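Local coordinates for protein lysozyme (Meretrix lusoria, PDB 4PJ2) that hydrolyses the beta-1,4 linkages of peptidoglycan and of chitin, lysing Gram-positive bacteria, and is held here by a bacterial periplasmic inhibitor, at the interface of chains B and A. Residues are numbered along the deposited sequence; one frame, centred on the assembly and turned at random. Chains: chain A, Lysozyme; chain B, Putative exported protein.

Contact 1: the interface of chains B and A. Residues chain B 85-88; chain A 18, 39, 93-95, 108.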
ATOM      1  N   GLY B  85      -1.471  -0.404  -5.296  1.00 17.48           N
ATOM      2  CA  GLY B  85      -1.809   0.072  -6.628  1.00 17.54           C
ATOM      3  C   GLY B  85      -0.632   0.763  -7.293  1.00 17.76           C
ATOM      4  O   GLY B  85       0.377   1.059  -6.647  1.00 17.79           O
ATOM      5  N   SER B  86      -0.765   1.002  -8.593  1.00 19.04           N
ATOM      6  CA  SER B  86       0.320   1.541  -9.401  1.00 20.15           C
ATOM      7  C   SER B  86       0.785   2.889  -8.895  1.00 21.38           C
ATOM      8  O   SER B  86       1.942   3.274  -9.137  1.00 23.08           O
ATOM      9  CB  SER B  86      -0.120   1.665 -10.882  1.00 21.12           C
ATOM     10  OG  SER B  86      -1.078   2.691 -11.026  1.00 21.41           O
ATOM     11  N   GLY B  87      -0.097   3.639  -8.251  1.00 20.64           N
ATOM     12  CA  GLY B  87       0.211   4.962  -7.745  1.00 21.29           C
ATOM     13  C   GLY B  87       1.136   4.968  -6.544  1.00 21.62           C
ATOM     14  O   GLY B  87       1.740   5.998  -6.232  1.00 22.85           O
ATOM     15  N   SER B  88       1.220   3.845  -5.831  1.00 21.21           N
ATOM     16  CA  SER B  88       2.182   3.681  -4.739  1.00 22.21           C
ATOM     17  C   SER B  88       1.994   4.722  -3.650  1.00 21.94           C
ATOM     18  O   SER B  88       2.959   5.119  -2.992  1.00 22.91           O
ATOM     19  CB  SER B  88       3.608   3.716  -5.299  1.00 25.18           C
ATOM     20  OG  SER B  88       3.782   2.593  -6.144  1.00 26.07           O
TER
ATOM     21  N   GLU A  18      -0.467   3.531 -18.025  1.00 23.10           N
ATOM     22  CA  GLU A  18       0.615   3.085 -17.146  1.00 23.10           C
ATOM     23  C   GLU A  18       1.970   3.137 -17.835  1.00 23.79           C
ATOM     24  O   GLU A  18       2.971   3.486 -17.207  1.00 24.02           O
ATOM     25  CB  GLU A  18       0.362   1.648 -16.661  1.00 23.14           C
ATOM     26  CG  GLU A  18      -0.774   1.506 -15.660  1.00 22.68           C
ATOM     27  CD  GLU A  18      -0.528   2.266 -14.375  1.00 22.83           C
ATOM     28  OE1 GLU A  18       0.642   2.569 -14.055  1.00 24.19           O
ATOM     29  OE2 GLU A  18      -1.531   2.533 -13.669  1.00 22.61           O
ATOM     30  N   GLN A  39       2.477  -1.854 -14.876  1.00 23.05           N
ATOM     31  CA  GLN A  39       3.189  -1.322 -13.705  1.00 23.09           C
ATOM     32  C   GLN A  39       2.698  -1.999 -12.411  1.00 23.07           C
ATOM     33  O   GLN A  39       2.226  -1.351 -11.472  1.00 23.25           O
ATOM     34  CB  GLN A  39       3.033   0.193 -13.648  1.00 23.46           C
ATOM     35  CG  GLN A  39       3.818   0.899 -14.748  1.00 24.67           C
ATOM     36  CD  GLN A  39       5.310   0.773 -14.533  1.00 24.77           C
ATOM     37  OE1 GLN A  39       5.878   1.447 -13.673  1.00 24.55           O
ATOM     38  NE2 GLN A  39       5.946  -0.119 -15.279  1.00 25.68           N
ATOM     39  N   HIS A  93      -6.801  -0.221  -9.887  1.00 16.91           N
ATOM     40  CA  HIS A  93      -5.480  -0.510 -10.373  1.00 17.74           C
ATOM     41  C   HIS A  93      -4.448   0.493  -9.862  1.00 16.97           C
ATOM     42  O   HIS A  93      -3.362   0.109  -9.467  1.00 17.79           O
ATOM     43  CB  HIS A  93      -5.457  -0.520 -11.885  1.00 18.21           C
ATOM     44  CG  HIS A  93      -4.178  -1.050 -12.398  1.00 19.39           C
ATOM     45  ND1 HIS A  93      -3.831  -2.374 -12.270  1.00 19.18           N
ATOM     46  CD2 HIS A  93      -3.108  -0.433 -12.960  1.00 19.62           C
ATOM     47  CE1 HIS A  93      -2.620  -2.561 -12.755  1.00 21.23           C
ATOM     48  NE2 HIS A  93      -2.160  -1.397 -13.180  1.00 20.14           N
ATOM     49  N   ASN A  94      -4.840   1.761  -9.837  1.00 16.99           N
ATOM     50  CA  ASN A  94      -3.952   2.834  -9.403  1.00 16.98           C
ATOM     51  C   ASN A  94      -3.842   2.927  -7.885  1.00 17.38           C
ATOM     52  O   ASN A  94      -2.794   3.283  -7.368  1.00 17.83           O
ATOM     53  CB  ASN A  94      -4.478   4.160  -9.969  1.00 17.97           C
ATOM     54  CG  ASN A  94      -3.573   5.336  -9.648  1.00 18.93           C
ATOM     55  OD1 ASN A  94      -4.016   6.327  -9.082  1.00 19.49           O
ATOM     56  ND2 ASN A  94      -2.309   5.211  -9.988  1.00 19.91           N
ATOM     57  N   GLY A  95      -4.934   2.590  -7.191  1.00 16.67           N
ATOM     58  CA  GLY A  95      -5.034   2.854  -5.765  1.00 15.48           C
ATOM     59  C   GLY A  95      -5.139   1.671  -4.828  1.00 15.83           C
ATOM     60  O   GLY A  95      -5.230   1.889  -3.630  1.00 16.66           O
ATOM     61  N   TYR A 108      -6.068  10.372 -11.627  1.00 24.01           N
ATOM     62  CA  TYR A 108      -5.665   9.270 -12.507  1.00 22.43           C
ATOM     63  C   TYR A 108      -6.791   8.937 -13.493  1.00 22.79           C
ATOM     64  O   TYR A 108      -6.555   8.816 -14.694  1.00 22.76           O
ATOM     65  CB  TYR A 108      -5.332   8.027 -11.666  1.00 22.36           C
ATOM     66  CG  TYR A 108      -4.936   6.797 -12.448  1.00 20.88           C
ATOM     67  CD1 TYR A 108      -5.900   5.880 -12.875  1.00 21.70           C
ATOM     68  CD2 TYR A 108      -3.613   6.497 -12.689  1.00 21.01           C
ATOM     69  CE1 TYR A 108      -5.547   4.744 -13.560  1.00 21.08           C
ATOM     70  CE2 TYR A 108      -3.245   5.357 -13.368  1.00 20.30           C
ATOM     71  CZ  TYR A 108      -4.233   4.471 -13.798  1.00 21.23           C
ATOM     72  OH  TYR A 108      -3.900   3.309 -14.449  1.00 21.32           O
TER

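Contact 2: the interface of chains B and A. Residues chain B 27-28, 60, 84; chain A 43-44, 46-47.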
ATOM      1  N   ALA B  27      -1.555  -9.236   0.758  1.00 14.08           N
ATOM      2  CA  ALA B  27      -0.473  -8.280   0.702  1.00 14.54           C
ATOM      3  C   ALA B  27      -0.955  -6.835   0.600  1.00 14.80           C
ATOM      4  O   ALA B  27      -0.335  -5.944   1.156  1.00 15.87           O
ATOM      5  CB  ALA B  27       0.453  -8.613  -0.448  1.00 15.94           C
ATOM      6  N   SER B  28      -2.055  -6.611  -0.113  1.00 13.25           N
ATOM      7  CA  SER B  28      -2.452  -5.258  -0.497  1.00 13.90           C
ATOM      8  C   SER B  28      -3.247  -4.524   0.544  1.00 12.91           C
ATOM      9  O   SER B  28      -3.418  -3.309   0.434  1.00 14.79           O
ATOM     10  CB  SER B  28      -3.327  -5.264  -1.755  1.00 15.74           C
ATOM     11  OG  SER B  28      -2.701  -5.834  -2.876  1.00 16.81           O
ATOM     12  N   SER B  60       1.140  -2.281   2.019  1.00 18.45           N
ATOM     13  CA  SER B  60       2.148  -3.001   2.787  0.50 18.95           C
ATOM     14  C   SER B  60       2.982  -2.032   3.622  1.00 18.24           C
ATOM     15  O   SER B  60       3.276  -0.913   3.183  1.00 18.25           O
ATOM     16  CB  SER B  60       3.091  -3.728   1.830  0.50 20.84           C
ATOM     17  OG  SER B  60       2.378  -4.399   0.817  0.50 22.60           O
ATOM     18  N   ALA B  84      -0.684  -0.815  -2.719  1.00 18.89           N
ATOM     19  CA  ALA B  84      -0.360  -1.862  -3.680  1.00 19.41           C
ATOM     20  C   ALA B  84      -0.687  -1.469  -5.110  1.00 18.31           C
ATOM     21  O   ALA B  84      -0.268  -2.161  -6.016  1.00 18.88           O
ATOM     22  CB  ALA B  84      -1.102  -3.155  -3.341  1.00 20.23           C
TER
ATOM     23  N   ALA A  43       3.327  -7.016  -4.404  1.00 17.76           N
ATOM     24  CA  ALA A  43       2.149  -7.234  -3.569  1.00 18.08           C
ATOM     25  C   ALA A  43       0.912  -7.485  -4.418  1.00 17.28           C
ATOM     26  O   ALA A  43       0.033  -8.281  -4.060  1.00 17.71           O
ATOM     27  CB  ALA A  43       1.918  -6.051  -2.658  1.00 18.55           C
ATOM     28  N   TYR A  44       0.828  -6.765  -5.532  1.00 17.49           N
ATOM     29  CA  TYR A  44      -0.291  -6.875  -6.454  1.00 17.20           C
ATOM     30  C   TYR A  44      -0.285  -8.260  -7.085  1.00 17.45           C
ATOM     31  O   TYR A  44      -1.306  -8.939  -7.113  1.00 18.31           O
ATOM     32  CB  TYR A  44      -0.189  -5.772  -7.495  1.00 17.12           C
ATOM     33  CG  TYR A  44      -1.374  -5.553  -8.415  1.00 16.42           C
ATOM     34  CD1 TYR A  44      -1.674  -6.454  -9.424  1.00 17.81           C
ATOM     35  CD2 TYR A  44      -2.115  -4.386  -8.349  1.00 16.95           C
ATOM     36  CE1 TYR A  44      -2.725  -6.227 -10.296  1.00 17.85           C
ATOM     37  CE2 TYR A  44      -3.167  -4.143  -9.224  1.00 17.09           C
ATOM     38  CZ  TYR A  44      -3.471  -5.074 -10.185  1.00 17.57           C
ATOM     39  OH  TYR A  44      -4.483  -4.834 -11.080  1.00 18.15           O
ATOM     40  N   ILE A  46       1.123 -11.004  -5.960  1.00 19.03           N
ATOM     41  CA  ILE A  46       0.812 -12.006  -4.949  1.00 18.72           C
ATOM     42  C   ILE A  46      -0.708 -12.129  -4.792  1.00 18.61           C
ATOM     43  O   ILE A  46      -1.262 -13.227  -4.818  1.00 20.90           O
ATOM     44  CB  ILE A  46       1.481 -11.665  -3.588  1.00 20.40           C
ATOM     45  CG1 ILE A  46       2.997 -11.872  -3.692  1.00 22.24           C
ATOM     46  CG2 ILE A  46       0.881 -12.492  -2.448  1.00 21.36           C
ATOM     47  CD1 ILE A  46       3.794 -11.318  -2.517  1.00 24.11           C
ATOM     48  N   ASP A  47      -1.394 -10.999  -4.686  1.00 17.25           N
ATOM     49  CA  ASP A  47      -2.828 -11.018  -4.434  1.00 16.67           C
ATOM     50  C   ASP A  47      -3.646 -11.402  -5.671  1.00 16.40           C
ATOM     51  O   ASP A  47      -4.779 -11.860  -5.526  1.00 16.98           O
ATOM     52  CB  ASP A  47      -3.300  -9.661  -3.940  1.00 16.44           C
ATOM     53  CG  ASP A  47      -2.929  -9.391  -2.501  1.00 15.84           C
ATOM     54  OD1 ASP A  47      -2.345 -10.260  -1.809  1.00 16.51           O
ATOM     55  OD2 ASP A  47      -3.260  -8.278  -2.044  1.00 15.18           O
TER

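Contact 1: the interface of chains B and A
B:Ser86, at the tip of a glycine-flanked loop of the inhibitor PliI, reaches A:Glu18, which is the predicted proton donor of this i-type (glycosyl hydrolase family 22) lysozyme. The serine buries 70 Å² here, far more than any neighbour in the patch, and much of the close packing gathers around it. Its hydroxyl OG donates to the carboxylate oxygen OE2 of A:Glu18 at 2.7 Å, arriving on the syn side and 25° out of the carboxylate plane. The phenol OH of A:Tyr108 donates to the same OE2 at 2.6 Å, but on the anti side and from the opposite face, so two hydroxyls grip one oxygen and should hold the carboxylate against rotation. OG is also an acceptor: the amide ND2 of A:Asn94 points at it from 3.0 Å, nearly straight and almost within the amide plane. A:Asn94 can do this because its CG stands anti to the backbone N (chi1 -176°), while its CB sits over the centre of the A:Tyr108 ring, 3.5 Å above the plane. CB of B:Ser86 lies against the A:Glu18 carboxyl carbon CD at 3.6 Å, and the edge of the A:His93 imidazole is turned towards that same CD.

The loop backbone is fastened to the C-terminal end of helix 86-95. B:Ser86 N donates to A:His93 O at 2.9 Å, and B:Gly87 N to A:Asn94 O at 2.9 Å. Away from this core the fit is looser. Across from the serine, A:Gln39 offers its backbone O no nearer than 3.9 Å to B:Ser86 CB. B:Gly85 and B:Gly87 each bury under 10 Å², and by B:Ser88 the inhibitor chain has turned away, with no surface hidden by the lysozyme.

Contact 2: the interface of chains B and A
This is an enzyme-inhibitor interface, in which loops of the periplasmic i-type lysozyme inhibitor PliI dock on the short helix 42-47 of the lysozyme and occupy residues that bind substrate. B:Ala27 and B:Ser28 meet the carboxylate of A:Asp47 with three donors. The backbone N of B:Ala27 gives its hydrogen to OD1 at 2.9 Å, on the syn lone pair. OD2 takes two bonds from B:Ser28, both from the same face of the carboxylate plane: the backbone N at 2.8 Å, on the syn side, and the hydroxyl OG at 2.6 Å, from well above the plane. With OG anti to its own carbonyl carbon and beside the backbone N (chi1 -59°), the serine turns N-H and hydroxyl towards one oxygen. Consecutive backbone amides thus span both carboxylate oxygens, which would be expected to stabilise a negative charge there.

Beside this polar grip lies a small apolar patch. The methyl CB of B:Ala27 comes to 3.7 Å from the flank of the A:Ala43 methyl CB, and A:Ile46 stands farther off, its CG2 4.4 Å from the same B:Ala27 methyl. B:Ser60 OG, itself near the A:Ala43 methyl, donates to B:Ala27 O at 3.1 Å from above the carbonyl plane, a bond within the inhibitor that may steady the loop. At the other end of the patch, B:Ala84 O lies 3.7 Å from the ring carbon CD2 of A:Tyr44.

The centres of contact 1 and contact 2 lie about 12 Å apart on the same face of the lysozyme, and they have no residue in common. On the inhibitor side the chain joins them directly: B:Ala84 of contact 2 precedes B:Gly85 of contact 1, while the 27-28 loop adds a second point of attachment. On the enzyme side they use separate helices, 42-47 for contact 2, and 86-95 with A:Glu18 of helix 8-19 for contact 1. Contact 1 engages the predicted acid and substrate-binding residues of helix 86-95, contact 2 those of helix 42-47, so together they would block the cleft. A:Asp29, the predicted nucleophile, is about 11 Å from the centre of contact 1.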